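Local structure of 1H-3-hydroxy-4-oxoquinoline 2,4-dioxygenase (Pseudomonas putida, 3IBT) at residues Cys209-Gln214 / Gln256-Phe261; Pro127-Gln132 / Arg183-Asn188; Ser28-Asp33 / Arg56-Lys61. The protein catalyses the cofactor-independent, ring-opening dioxygenation of 3-hydroxy-1H-quinolin-4-one, yielding N-formylanthranilate and carbon monoxide. All blocks are in the same frame, centred on the assembly; numbering follows the deposited sequence.

Interaction 1: Cys209-Gln214 / Gln256-Phe261; sequences CHIYSQ and QAIREF
The aromatic ring of Phe-261 carries Cys-209 on one of its faces: CB stands almost exactly over the ring, 3.5 Å from the centroid and 4° off the normal, which makes this a CH-pi contact. The thiol follows at longer range, with Cys-209 SG 4.5 Å from the centroid of the Phe-261 ring, above the same face. This is a sulfur-aromatic contact, and it comes second to the methylene. The same ring also takes part in a cation-pi contact with Lys-115 and touches Ile-117 of strand 115-119.

The setting is the alpha/beta-hydrolase fold, where the last helix, 251-261, lies against the central sheet. Strand 209-212 and helix 256-261 run almost exactly antiparallel, at 172°, and their axes come within 10.3 Å. With side chains alternating along the strand, Cys-209 and Ile-211 lean toward the helix, while Tyr-212 packs against helix 218-230. Phe-261 has CG anti to its own nitrogen (chi1 -173°), and this carries the ring over to Cys-209.

Across the interface the packing is purely apolar. Two side-chain bonds run along the helix itself: Arg-259 NE donates to Gln-256 OE1 from above the amide's carbonyl plane, and Gln-256 NE2 in turn reaches Glu-260 OE2. Arg-259 NH1 also forms a salt bridge with Asp-47. Just beyond the strand, Ser-213 N and Gln-214 N both bond to Asp-120 OD1. By similarity, Asp-120 raises the basicity of the active-site histidine, consistent with the loop after the strand holding this carboxylate in place.

Further along the strand, Ile-211 meets the helix through the tip of its longer branch, with CD1 3.9 Å from Ala-257 CB and 4.2 Å from Ile-258 CG1.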
loop_
_atom_site.group_PDB
_atom_site.type_symbol
_atom_site.label_atom_id
_atom_site.label_comp_id
_atom_site.label_asym_id
_atom_site.label_seq_id
_atom_site.Cartn_x
_atom_site.Cartn_y
_atom_site.Cartn_z
ATOM N N CYS A 209 3.928 12.078 0.583
ATOM C CA CYS A 209 4.127 12.119 -0.851
ATOM C C CYS A 209 3.312 11.006 -1.452
ATOM O O CYS A 209 3.498 9.845 -1.082
ATOM C CB CYS A 209 5.597 11.919 -1.173
ATOM S SG CYS A 209 6.005 11.734 -2.922
ATOM N N HIS A 210 2.393 11.370 -2.346
ATOM C CA HIS A 210 1.566 10.421 -3.096
ATOM C C HIS A 210 2.076 10.224 -4.515
ATOM O O HIS A 210 1.953 11.136 -5.358
ATOM C CB HIS A 210 0.107 10.908 -3.176
ATOM C CG HIS A 210 -0.832 9.880 -3.746
ATOM N ND1 HIS A 210 -1.880 10.204 -4.577
ATOM C CD2 HIS A 210 -0.859 8.525 -3.615
ATOM C CE1 HIS A 210 -2.532 9.100 -4.916
ATOM N NE2 HIS A 210 -1.928 8.063 -4.349
ATOM N N ILE A 211 2.630 9.039 -4.768
ATOM C CA ILE A 211 3.032 8.587 -6.111
ATOM C C ILE A 211 1.894 7.794 -6.740
ATOM O O ILE A 211 1.260 7.005 -6.081
ATOM C CB ILE A 211 4.277 7.686 -6.038
ATOM C CG1 ILE A 211 5.471 8.456 -5.453
ATOM C CG2 ILE A 211 4.668 7.203 -7.404
ATOM C CD1 ILE A 211 6.581 7.544 -4.895
ATOM N N TYR A 212 1.600 7.987 -8.003
ATOM C CA TYR A 212 0.369 7.414 -8.539
ATOM C C TYR A 212 0.250 7.638 -10.032
ATOM O O TYR A 212 0.677 8.707 -10.567
ATOM C CB TYR A 212 -0.817 8.065 -7.859
ATOM C CG TYR A 212 -1.114 9.423 -8.440
ATOM C CD1 TYR A 212 -2.047 9.573 -9.451
ATOM C CD2 TYR A 212 -0.429 10.553 -8.012
ATOM C CE1 TYR A 212 -2.303 10.828 -10.021
ATOM C CE2 TYR A 212 -0.701 11.818 -8.565
ATOM C CZ TYR A 212 -1.632 11.939 -9.579
ATOM O OH TYR A 212 -1.905 13.151 -10.157
ATOM N N SER A 213 -0.317 6.646 -10.716
ATOM C CA SER A 213 -0.622 6.778 -12.148
ATOM C C SER A 213 -2.127 6.776 -12.420
ATOM O O SER A 213 -2.629 7.446 -13.314
ATOM C CB SER A 213 0.036 5.651 -12.912
ATOM O OG SER A 213 1.404 5.528 -12.535
ATOM N N GLN A 214 -2.846 6.028 -11.602
ATOM C CA GLN A 214 -4.280 5.797 -11.778
ATOM C C GLN A 214 -5.086 6.452 -10.633
ATOM O O GLN A 214 -4.549 6.668 -9.528
ATOM C CB GLN A 214 -4.507 4.277 -11.797
ATOM C CG GLN A 214 -5.456 3.954 -12.859
ATOM C CD GLN A 214 -5.771 2.500 -12.951
ATOM O OE1 GLN A 214 -5.143 1.783 -13.729
ATOM N NE2 GLN A 214 -6.804 2.058 -12.205
ATOM N N GLN A 256 13.222 6.744 -8.013
ATOM C CA GLN A 256 13.884 8.015 -7.990
ATOM C C GLN A 256 13.101 8.959 -7.086
ATOM O O GLN A 256 13.688 9.803 -6.395
ATOM C CB GLN A 256 14.037 8.568 -9.395
ATOM C CG GLN A 256 14.867 9.828 -9.412
ATOM C CD GLN A 256 16.279 9.580 -8.899
ATOM O OE1 GLN A 256 16.798 8.435 -8.929
ATOM N NE2 GLN A 256 16.916 10.648 -8.433
ATOM N N ALA A 257 11.781 8.776 -7.058
ATOM C CA ALA A 257 10.873 9.611 -6.278
ATOM C C ALA A 257 11.023 9.316 -4.801
ATOM O O ALA A 257 11.020 10.255 -3.982
ATOM C CB ALA A 257 9.452 9.366 -6.707
ATOM N N ILE A 258 11.138 8.017 -4.473
ATOM C CA ILE A 258 11.357 7.564 -3.097
ATOM C C ILE A 258 12.694 8.117 -2.649
ATOM O O ILE A 258 12.790 8.787 -1.635
ATOM C CB ILE A 258 11.315 6.032 -2.969
ATOM C CG1 ILE A 258 9.896 5.519 -3.207
ATOM C CG2 ILE A 258 11.790 5.597 -1.586
ATOM C CD1 ILE A 258 9.808 4.043 -3.344
ATOM N N ARG A 259 13.710 7.903 -3.468
ATOM C CA ARG A 259 15.021 8.444 -3.180
ATOM C C ARG A 259 14.964 9.909 -2.892
ATOM O O ARG A 259 15.564 10.348 -1.931
ATOM C CB ARG A 259 15.957 8.227 -4.339
ATOM C CG ARG A 259 17.129 7.345 -4.020
ATOM C CD ARG A 259 18.143 7.441 -5.166
ATOM N NE ARG A 259 17.693 6.806 -6.424
ATOM C CZ ARG A 259 17.679 5.487 -6.669
ATOM N NH1 ARG A 259 18.051 4.602 -5.734
ATOM N NH2 ARG A 259 17.284 5.048 -7.866
ATOM N N GLU A 260 14.264 10.677 -3.718
ATOM C CA GLU A 260 14.332 12.127 -3.576
ATOM C C GLU A 260 13.455 12.646 -2.465
ATOM O O GLU A 260 13.811 13.603 -1.791
ATOM C CB GLU A 260 14.001 12.849 -4.864
ATOM C CG GLU A 260 15.162 12.913 -5.827
ATOM C CD GLU A 260 14.711 13.207 -7.260
ATOM O OE1 GLU A 260 13.601 13.809 -7.388
ATOM O OE2 GLU A 260 15.437 12.833 -8.244
ATOM N N PHE A 261 12.307 12.035 -2.253
ATOM C CA PHE A 261 11.495 12.497 -1.177
ATOM C C PHE A 261 12.120 12.133 0.163
ATOM O O PHE A 261 12.042 12.892 1.137
ATOM C CB PHE A 261 10.138 11.899 -1.243
ATOM C CG PHE A 261 9.228 12.469 -0.249
ATOM C CD1 PHE A 261 8.737 11.696 0.784
ATOM C CD2 PHE A 261 8.859 13.821 -0.323
ATOM C CE1 PHE A 261 7.861 12.252 1.727
ATOM C CE2 PHE A 261 7.983 14.397 0.604
ATOM C CZ PHE A 261 7.491 13.612 1.630
#

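Interaction 2: Pro127-Gln132 / Arg183-Asn188; sequences PGFWQQ and REIEAN
Apolar contact comes first: the far end of the Phe-129 ring meets the shorter branch of Ile-185, CZ lying 3.9 Å from Ile-185 CG2. The two side chains cross at about a right angle. With CG anti to the backbone nitrogen (chi1 -175°), the Phe-129 ring extends toward the other helix and its outermost carbon does the touching. Around the pair the core continues. The Phe-129 ring makes an edge-to-face pair with Tyr-189 and touches Phe-149 of helix 142-154, while Ile-185 also packs on Leu-133.

A second kind of contact sets an indole against the aliphatic part of an acid. Glu-186 CG comes up to the edge of the Trp-130 ring, near its plane, 4.1 Å from CZ3. Here the backbones are nearest, with the CA atoms of Trp-130 and Glu-186 7.6 Å apart.

Helices 127-135 and 175-192 both belong to the run of helices between strands 115-119 and 207-212 of the sheet, where many alpha/beta-hydrolases insert a cap. Ile-185 carries the packing inward, since its side chain also lies about 4 Å from that of Trp-30, a substrate-binding residue by similarity.

Polar interactions lie around this packing rather than across it. The Glu-186 carboxylate is turned 42° from the indole plane. Its OE1 receives a hydrogen bond from Gln-137 NE2, and OE2 forms a salt bridge with Arg-190. On helix 175-192 itself, Arg-183 NH2 donates to Glu-184 OE2 at 3.0 Å, meeting the anti lone pair nearly in the guanidinium plane. That same NH2 also forms a salt bridge with Asp-67, so one nitrogen serves two carboxylates.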
loop_
_atom_site.group_PDB
_atom_site.type_symbol
_atom_site.label_atom_id
_atom_site.label_comp_id
_atom_site.label_asym_id
_atom_site.label_seq_id
_atom_site.Cartn_x
_atom_site.Cartn_y
_atom_site.Cartn_z
ATOM N N PRO A 127 -18.900 6.396 -7.461
ATOM C CA PRO A 127 -19.932 5.347 -7.560
ATOM C C PRO A 127 -19.418 4.019 -8.055
ATOM O O PRO A 127 -19.702 2.989 -7.443
ATOM C CB PRO A 127 -20.960 5.955 -8.532
ATOM C CG PRO A 127 -20.901 7.408 -8.190
ATOM C CD PRO A 127 -19.378 7.627 -8.123
ATOM N N GLY A 128 -18.629 4.036 -9.120
ATOM C CA GLY A 128 -17.994 2.790 -9.620
ATOM C C GLY A 128 -17.321 1.929 -8.558
ATOM O O GLY A 128 -17.613 0.747 -8.430
ATOM N N PHE A 129 -16.425 2.565 -7.808
ATOM C CA PHE A 129 -15.689 1.986 -6.705
ATOM C C PHE A 129 -16.570 1.307 -5.642
ATOM O O PHE A 129 -16.402 0.115 -5.341
ATOM C CB PHE A 129 -14.871 3.105 -6.092
ATOM C CG PHE A 129 -13.963 2.667 -5.025
ATOM C CD1 PHE A 129 -12.895 1.818 -5.313
ATOM C CD2 PHE A 129 -14.151 3.118 -3.727
ATOM C CE1 PHE A 129 -12.027 1.400 -4.314
ATOM C CE2 PHE A 129 -13.281 2.729 -2.706
ATOM C CZ PHE A 129 -12.205 1.881 -3.009
ATOM N N TRP A 130 -17.506 2.055 -5.072
ATOM C CA TRP A 130 -18.428 1.507 -4.103
ATOM C C TRP A 130 -19.107 0.250 -4.587
ATOM O O TRP A 130 -19.393 -0.638 -3.799
ATOM C CB TRP A 130 -19.517 2.515 -3.826
ATOM C CG TRP A 130 -19.024 3.666 -3.111
ATOM C CD1 TRP A 130 -18.903 4.935 -3.569
ATOM C CD2 TRP A 130 -18.567 3.669 -1.781
ATOM N NE1 TRP A 130 -18.403 5.744 -2.587
ATOM C CE2 TRP A 130 -18.188 4.985 -1.476
ATOM C CE3 TRP A 130 -18.453 2.683 -0.801
ATOM C CZ2 TRP A 130 -17.703 5.342 -0.237
ATOM C CZ3 TRP A 130 -17.965 3.037 0.425
ATOM C CH2 TRP A 130 -17.603 4.355 0.707
ATOM N N GLN A 131 -19.405 0.195 -5.878
ATOM C CA GLN A 131 -20.003 -1.002 -6.425
ATOM C C GLN A 131 -19.060 -2.183 -6.363
ATOM O O GLN A 131 -19.429 -3.255 -5.912
ATOM C CB GLN A 131 -20.457 -0.791 -7.859
ATOM C CG GLN A 131 -21.458 -1.854 -8.323
ATOM C CD GLN A 131 -22.157 -1.471 -9.605
ATOM O OE1 GLN A 131 -21.554 -0.841 -10.489
ATOM N NE2 GLN A 131 -23.443 -1.834 -9.718
ATOM N N GLN A 132 -17.837 -1.973 -6.824
ATOM C CA GLN A 132 -16.858 -3.044 -6.932
ATOM C C GLN A 132 -16.491 -3.569 -5.556
ATOM O O GLN A 132 -16.135 -4.748 -5.403
ATOM C CB GLN A 132 -15.601 -2.564 -7.634
ATOM C CG GLN A 132 -15.818 -1.767 -8.907
ATOM C CD GLN A 132 -14.492 -1.431 -9.565
ATOM O OE1 GLN A 132 -13.989 -0.313 -9.446
ATOM N NE2 GLN A 132 -13.886 -2.424 -10.215
ATOM N N ARG A 183 -14.515 -5.723 2.728
ATOM C CA ARG A 183 -15.163 -5.264 3.935
ATOM C C ARG A 183 -14.305 -4.183 4.549
ATOM O O ARG A 183 -14.796 -3.144 5.020
ATOM C CB ARG A 183 -15.241 -6.374 4.956
ATOM C CG ARG A 183 -16.159 -7.512 4.685
ATOM C CD ARG A 183 -16.337 -8.179 6.014
ATOM N NE ARG A 183 -15.169 -7.883 6.869
ATOM C CZ ARG A 183 -14.307 -8.814 7.301
ATOM N NH1 ARG A 183 -14.470 -10.127 6.972
ATOM N NH2 ARG A 183 -13.284 -8.433 8.079
ATOM N N GLU A 184 -13.009 -4.431 4.551
ATOM C CA GLU A 184 -12.141 -3.544 5.269
ATOM C C GLU A 184 -11.942 -2.231 4.602
ATOM O O GLU A 184 -12.010 -1.207 5.271
ATOM C CB GLU A 184 -10.815 -4.200 5.574
ATOM C CG GLU A 184 -11.007 -5.282 6.591
ATOM C CD GLU A 184 -11.763 -4.779 7.795
ATOM O OE1 GLU A 184 -11.479 -3.647 8.259
ATOM O OE2 GLU A 184 -12.647 -5.519 8.269
ATOM N N ILE A 185 -11.701 -2.262 3.295
ATOM C CA ILE A 185 -11.492 -1.043 2.538
ATOM C C ILE A 185 -12.771 -0.218 2.626
ATOM O O ILE A 185 -12.750 1.007 2.941
ATOM C CB ILE A 185 -11.154 -1.348 1.053
ATOM C CG1 ILE A 185 -9.820 -2.106 0.911
ATOM C CG2 ILE A 185 -11.146 -0.041 0.215
ATOM C CD1 ILE A 185 -9.566 -2.707 -0.473
ATOM N N GLU A 186 -13.877 -0.930 2.377
ATOM C CA GLU A 186 -15.201 -0.370 2.493
ATOM C C GLU A 186 -15.311 0.265 3.855
ATOM O O GLU A 186 -15.522 1.455 3.942
ATOM C CB GLU A 186 -16.290 -1.423 2.294
ATOM C CG GLU A 186 -17.501 -0.904 1.498
ATOM C CD GLU A 186 -18.707 -1.876 1.435
ATOM O OE1 GLU A 186 -18.746 -2.905 2.168
ATOM O OE2 GLU A 186 -19.653 -1.579 0.653
ATOM N N ALA A 187 -15.127 -0.498 4.922
ATOM C CA ALA A 187 -15.178 0.093 6.275
ATOM C C ALA A 187 -14.410 1.461 6.428
ATOM O O ALA A 187 -14.968 2.450 6.971
ATOM C CB ALA A 187 -14.713 -0.908 7.297
ATOM N N ASN A 188 -13.170 1.531 5.926
ATOM C CA ASN A 188 -12.338 2.714 6.119
ATOM C C ASN A 188 -12.918 3.936 5.417
ATOM O O ASN A 188 -12.960 5.038 5.974
ATOM C CB ASN A 188 -10.921 2.460 5.630
ATOM C CG ASN A 188 -10.239 1.331 6.356
ATOM O OD1 ASN A 188 -10.138 1.352 7.568
ATOM N ND2 ASN A 188 -9.776 0.337 5.617
#

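Interaction 3: Ser28-Asp33 / Arg56-Lys61; sequences SGWCQD and RGHDAK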
loop_
_atom_site.group_PDB
_atom_site.type_symbol
_atom_site.label_atom_id
_atom_site.label_comp_id
_atom_site.label_asym_id
_atom_site.label_seq_id
_atom_site.Cartn_x
_atom_site.Cartn_y
_atom_site.Cartn_z
ATOM N N SER A 28 2.654 -3.650 0.997
ATOM C CA SER A 28 1.686 -3.817 -0.105
ATOM C C SER A 28 0.164 -3.457 0.164
ATOM O O SER A 28 -0.218 -3.001 1.243
ATOM C CB SER A 28 1.781 -5.250 -0.613
ATOM O OG SER A 28 0.843 -6.023 0.089
ATOM N N GLY A 29 -0.698 -3.676 -0.826
ATOM C CA GLY A 29 -2.126 -3.635 -0.579
ATOM C C GLY A 29 -2.600 -4.996 -0.117
ATOM O O GLY A 29 -1.775 -5.905 0.109
ATOM N N TRP A 30 -3.923 -5.125 0.058
ATOM C CA TRP A 30 -4.564 -6.404 0.414
ATOM C C TRP A 30 -4.406 -7.341 -0.751
ATOM O O TRP A 30 -4.399 -6.884 -1.902
ATOM C CB TRP A 30 -6.063 -6.213 0.665
ATOM C CG TRP A 30 -6.362 -5.470 1.919
ATOM C CD1 TRP A 30 -6.425 -4.108 2.077
ATOM C CD2 TRP A 30 -6.638 -6.042 3.210
ATOM N NE1 TRP A 30 -6.721 -3.798 3.391
ATOM C CE2 TRP A 30 -6.860 -4.964 4.106
ATOM C CE3 TRP A 30 -6.731 -7.365 3.697
ATOM C CZ2 TRP A 30 -7.173 -5.165 5.464
ATOM C CZ3 TRP A 30 -7.025 -7.564 5.048
ATOM C CH2 TRP A 30 -7.240 -6.471 5.916
ATOM N N CYS A 31 -4.263 -8.628 -0.474
ATOM C CA CYS A 31 -4.160 -9.594 -1.549
ATOM C C CYS A 31 -2.970 -9.356 -2.463
ATOM O O CYS A 31 -3.037 -9.646 -3.678
ATOM C CB CYS A 31 -5.425 -9.556 -2.376
ATOM S SG CYS A 31 -6.763 -10.282 -1.473
ATOM N N GLN A 32 -1.903 -8.804 -1.877
ATOM C CA GLN A 32 -0.622 -8.613 -2.556
ATOM C C GLN A 32 0.555 -9.106 -1.719
ATOM O O GLN A 32 0.444 -9.430 -0.508
ATOM C CB GLN A 32 -0.360 -7.162 -2.900
ATOM C CG GLN A 32 -0.834 -6.754 -4.219
ATOM C CD GLN A 32 -1.125 -5.263 -4.218
ATOM O OE1 GLN A 32 -1.314 -4.678 -3.149
ATOM N NE2 GLN A 32 -1.132 -4.626 -5.408
ATOM N N ASP A 33 1.704 -9.092 -2.386
ATOM C CA ASP A 33 2.868 -9.624 -1.793
ATOM C C ASP A 33 4.098 -8.726 -1.773
ATOM O O ASP A 33 4.060 -7.621 -2.305
ATOM C CB ASP A 33 3.205 -10.913 -2.469
ATOM C CG ASP A 33 3.832 -11.802 -1.528
ATOM O OD1 ASP A 33 3.741 -11.392 -0.343
ATOM O OD2 ASP A 33 4.404 -12.858 -1.906
ATOM N N ARG A 56 -0.587 -10.321 7.471
ATOM C CA ARG A 56 -1.401 -11.439 7.955
ATOM C C ARG A 56 -2.080 -12.210 6.821
ATOM O O ARG A 56 -2.765 -11.619 5.999
ATOM C CB ARG A 56 -2.501 -10.934 8.893
ATOM C CG ARG A 56 -2.257 -11.226 10.337
ATOM C CD ARG A 56 -3.467 -10.820 11.239
ATOM N NE ARG A 56 -2.866 -10.283 12.517
ATOM C CZ ARG A 56 -2.516 -11.100 13.606
ATOM N NH1 ARG A 56 -2.730 -12.529 13.607
ATOM N NH2 ARG A 56 -1.948 -10.464 14.697
ATOM N N GLY A 57 -1.898 -13.520 6.759
ATOM C CA GLY A 57 -2.647 -14.326 5.798
ATOM C C GLY A 57 -2.094 -14.282 4.396
ATOM O O GLY A 57 -2.546 -15.026 3.509
ATOM N N HIS A 58 -1.108 -13.407 4.208
ATOM C CA HIS A 58 -0.488 -13.198 2.918
ATOM C C HIS A 58 0.859 -13.896 2.734
ATOM O O HIS A 58 1.452 -13.849 1.649
ATOM C CB HIS A 58 -0.364 -11.712 2.665
ATOM C CG HIS A 58 -1.680 -11.073 2.399
ATOM N ND1 HIS A 58 -2.429 -10.482 3.390
ATOM C CD2 HIS A 58 -2.422 -10.997 1.268
ATOM C CE1 HIS A 58 -3.558 -10.025 2.872
ATOM N NE2 HIS A 58 -3.576 -10.323 1.585
ATOM N N ASP A 59 1.333 -14.557 3.779
ATOM C CA ASP A 59 2.562 -15.308 3.672
ATOM C C ASP A 59 2.426 -16.454 2.646
ATOM O O ASP A 59 1.308 -16.787 2.206
ATOM C CB ASP A 59 3.013 -15.803 5.057
ATOM C CG ASP A 59 1.893 -16.487 5.851
ATOM O OD1 ASP A 59 0.770 -15.895 5.964
ATOM O OD2 ASP A 59 2.162 -17.611 6.381
ATOM N N ALA A 60 3.571 -17.021 2.247
ATOM C CA ALA A 60 3.623 -18.183 1.349
ATOM C C ALA A 60 2.765 -19.343 1.873
ATOM O O ALA A 60 2.395 -20.260 1.129
ATOM C CB ALA A 60 5.077 -18.634 1.148
ATOM N N LYS A 61 2.440 -19.290 3.158
ATOM C CA LYS A 61 1.682 -20.352 3.770
ATOM C C LYS A 61 0.214 -19.983 3.902
ATOM O O LYS A 61 -0.584 -20.717 4.506
ATOM C CB LYS A 61 2.292 -20.717 5.125
ATOM C CG LYS A 61 3.477 -21.678 5.047
ATOM C CD LYS A 61 3.013 -23.115 4.949
ATOM C CE LYS A 61 3.738 -23.980 5.997
ATOM N NZ LYS A 61 5.219 -24.063 5.734
#
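His-58 is the side chain that makes this contact, reaching from the loop after strand 49-53 to the backbone of the other loop. Its CG sits anti to its own carbonyl carbon (chi1 -71°), which directs the imidazole at the turn Gly-29 to Gln-32. There NE2 accepts a hydrogen bond from Cys-31 N at 2.8 Å. The bond is bent, with an N-H...N angle of 142°, and the amide nitrogen lies 36° out of the imidazole plane instead of meeting the ring squarely. On its other nitrogen, ND1 donates weakly to Arg-56 O, 2.9 Å away. The ring is gripped through NE2 and more weakly through ND1; this pattern places the proton on ND1 and leaves NE2 as the acceptor.

The receiving loop is a type II beta turn, and its central Trp-30/Cys-31 peptide presents the N-H to the histidine. Cys-31, at the third position, has positive phi, and its CB points away. The side chains on either side of Cys-31 behave differently. The Trp-30 indole touches the imidazole obliquely, its CE3 4.2 Å from His-58 CE1. Gln-32 meets the ring through its backbone, with O 3.7 Å from His-58 CD2, and its side chain lies about 4 Å from that of Thr-94, between nearest atoms. Asp-33 turns its carboxylate to Arg-35, with which OD2 forms a salt bridge. Phe-173 adds an edge-to-face contact to the His-58 ring.

Trp-30, Cys-31 and Gln-32 bind substrate, by similarity. They lie in the loop following strand 23-27, the one that in hydrolases of the alpha/beta fold commonly supplies part of the oxyanion hole.

Overall arrangement
Along the chain the contacts come in series, interaction 3 first, then interaction 2, then interaction 1. Interaction 3 joins loops that follow the neighbouring parallel strands 23-27 and 49-53; interaction 2 lies among the helices inserted between strands 115-119 and 207-212; interaction 1 packs strand 207-212 against the closing helix 251-261. Interactions 2 and 3 have centres 19 Å apart yet touch, since Trp-30 packs on Glu-184 and Ile-185, so the cap helices meet the probable substrate-binding loop. Interaction 1 is separate, its centre 23 Å from that of interaction 3, on opposite sides of the chain's centre, and 25 Å from that of interaction 2. It ties the C-terminal helix to the strand whose following loop bonds Asp-120.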